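Local coordinates for protein GlcNAc Inducible Gene 2, GIG2 (Candida albicans, PDB 6AKZ) that binds iron(III) and is probably an oxygenase of the DUF1479 family, encoded by a gene induced by N-acetylglucosamine, at residues 30-35 against 303-308. Numbering follows the deposited sequence.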
# COMPACT_ATOMS: atom_id res chain seq x y z
N GLU A 30 24.99 -15.90 15.01
CA GLU A 30 26.14 -15.63 14.09
C GLU A 30 26.06 -14.34 13.27
O GLU A 30 27.06 -13.91 12.66
CB GLU A 30 26.31 -16.79 13.09
CG GLU A 30 25.04 -17.20 12.38
CD GLU A 30 24.23 -18.26 13.12
OE1 GLU A 30 24.16 -18.21 14.37
OE2 GLU A 30 23.64 -19.12 12.45
N ASN A 31 24.87 -13.75 13.17
CA ASN A 31 24.74 -12.49 12.43
C ASN A 31 24.62 -11.24 13.31
O ASN A 31 24.57 -10.12 12.76
CB ASN A 31 23.56 -12.61 11.46
CG ASN A 31 23.82 -13.57 10.29
OD1 ASN A 31 24.95 -13.75 9.82
ND2 ASN A 31 22.75 -14.18 9.82
N VAL A 32 24.65 -11.40 14.64
CA VAL A 32 24.42 -10.31 15.55
C VAL A 32 25.45 -9.20 15.41
O VAL A 32 25.07 -8.02 15.49
CB VAL A 32 24.33 -10.81 17.02
CG1 VAL A 32 24.54 -9.68 18.01
CG2 VAL A 32 22.99 -11.50 17.25
N LYS A 33 26.71 -9.56 15.18
CA LYS A 33 27.76 -8.56 15.07
C LYS A 33 27.59 -7.73 13.81
O LYS A 33 27.64 -6.54 13.87
CB LYS A 33 29.16 -9.18 15.08
CG LYS A 33 29.62 -9.61 16.46
CD LYS A 33 31.13 -9.84 16.51
CE LYS A 33 31.53 -10.96 17.47
NZ LYS A 33 31.03 -10.68 18.86
N GLN A 34 27.45 -8.42 12.68
CA GLN A 34 27.10 -7.85 11.37
C GLN A 34 25.84 -6.97 11.35
O GLN A 34 25.84 -5.94 10.66
CB GLN A 34 26.88 -9.00 10.39
CG GLN A 34 28.16 -9.54 9.75
CD GLN A 34 27.92 -10.85 9.00
OE1 GLN A 34 26.86 -11.49 9.13
NE2 GLN A 34 28.88 -11.24 8.19
N VAL A 35 24.78 -7.41 12.00
CA VAL A 35 23.56 -6.62 12.11
C VAL A 35 23.83 -5.29 12.88
O VAL A 35 23.49 -4.21 12.40
CB VAL A 35 22.41 -7.36 12.79
CG1 VAL A 35 21.25 -6.39 12.95
CG2 VAL A 35 21.99 -8.59 11.93
N TYR A 303 25.23 2.11 20.39
CA TYR A 303 24.08 1.16 20.28
C TYR A 303 24.51 -0.28 20.51
O TYR A 303 25.55 -0.68 20.03
CB TYR A 303 23.41 1.23 18.87
CG TYR A 303 22.50 2.40 18.73
CD1 TYR A 303 21.18 2.31 19.11
CD2 TYR A 303 22.97 3.60 18.24
CE1 TYR A 303 20.34 3.41 19.00
CE2 TYR A 303 22.16 4.71 18.11
CZ TYR A 303 20.86 4.61 18.45
OH TYR A 303 20.08 5.76 18.33
N GLU A 304 23.66 -1.05 21.16
CA GLU A 304 23.85 -2.49 21.31
C GLU A 304 22.53 -3.19 21.13
O GLU A 304 21.51 -2.75 21.61
CB GLU A 304 24.39 -2.83 22.72
CG GLU A 304 25.81 -2.33 22.90
CD GLU A 304 26.36 -2.62 24.28
OE1 GLU A 304 25.97 -1.89 25.20
OE2 GLU A 304 27.16 -3.58 24.43
N ILE A 305 22.58 -4.36 20.53
CA ILE A 305 21.39 -5.10 20.16
C ILE A 305 20.63 -5.57 21.36
O ILE A 305 21.24 -5.87 22.39
CB ILE A 305 21.76 -6.27 19.22
CG1 ILE A 305 20.51 -6.78 18.51
CG2 ILE A 305 22.45 -7.39 19.99
CD1 ILE A 305 20.83 -7.54 17.25
N ASP A 306 19.32 -5.56 21.26
CA ASP A 306 18.42 -6.08 22.25
C ASP A 306 17.69 -7.29 21.63
O ASP A 306 16.71 -7.12 20.87
CB ASP A 306 17.34 -5.05 22.67
CG ASP A 306 16.17 -5.70 23.45
OD1 ASP A 306 16.41 -6.69 24.17
OD2 ASP A 306 14.99 -5.27 23.32
N LEU A 307 18.13 -8.50 22.00
CA LEU A 307 17.50 -9.70 21.51
C LEU A 307 16.55 -10.33 22.49
O LEU A 307 16.03 -11.40 22.22
CB LEU A 307 18.56 -10.68 21.07
CG LEU A 307 19.29 -10.23 19.79
CD1 LEU A 307 20.61 -10.95 19.71
CD2 LEU A 307 18.53 -10.47 18.48
N ILE A 308 16.24 -9.63 23.58
CA ILE A 308 15.51 -10.23 24.69
C ILE A 308 14.14 -9.62 24.94
O ILE A 308 13.18 -10.37 24.98
CB ILE A 308 16.32 -10.20 26.03
CG1 ILE A 308 17.76 -10.71 25.85
CG2 ILE A 308 15.59 -10.99 27.10
CD1 ILE A 308 17.90 -12.08 25.20
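The first turn of helix 32-56 packs on the long loop between helix 278-287 and strand 322-323 through V32, whose two methyls divide the work between I305 and L307. V32 CG1, anti to the backbone N (chi1 162°), lies 3.7 Å from I305 CG2, the two side chains crossing at a slant. The other branch, CG2, meets L307 CD1 tip to tip at 3.5 Å, closer than usual for two methyl carbons. One helical turn on, V35 adds a looser touch, its CG1 lying 4.5 Å from I305 CD1; the backbone bond from V35 N to N31 O, 2.8 Å, closes that turn. All three contacts are between apolar side chains, and no hydrogen bond links the two segments; they join a helix start to a loop, away from the iron site of this cupin-clan protein. Between the two loop residues that face the helix, D306 forms an Asx turn: its OD1 accepts from I308 N at 3.0 Å, the N-H arriving from above the carboxylate plane. D306 OD2 is tied by a salt bridge to K23 and hydrogen bonds with W292 NE1 and T309 OG1. I305 also touches F291 and T36, the next helix residue, while L307 rests on F290.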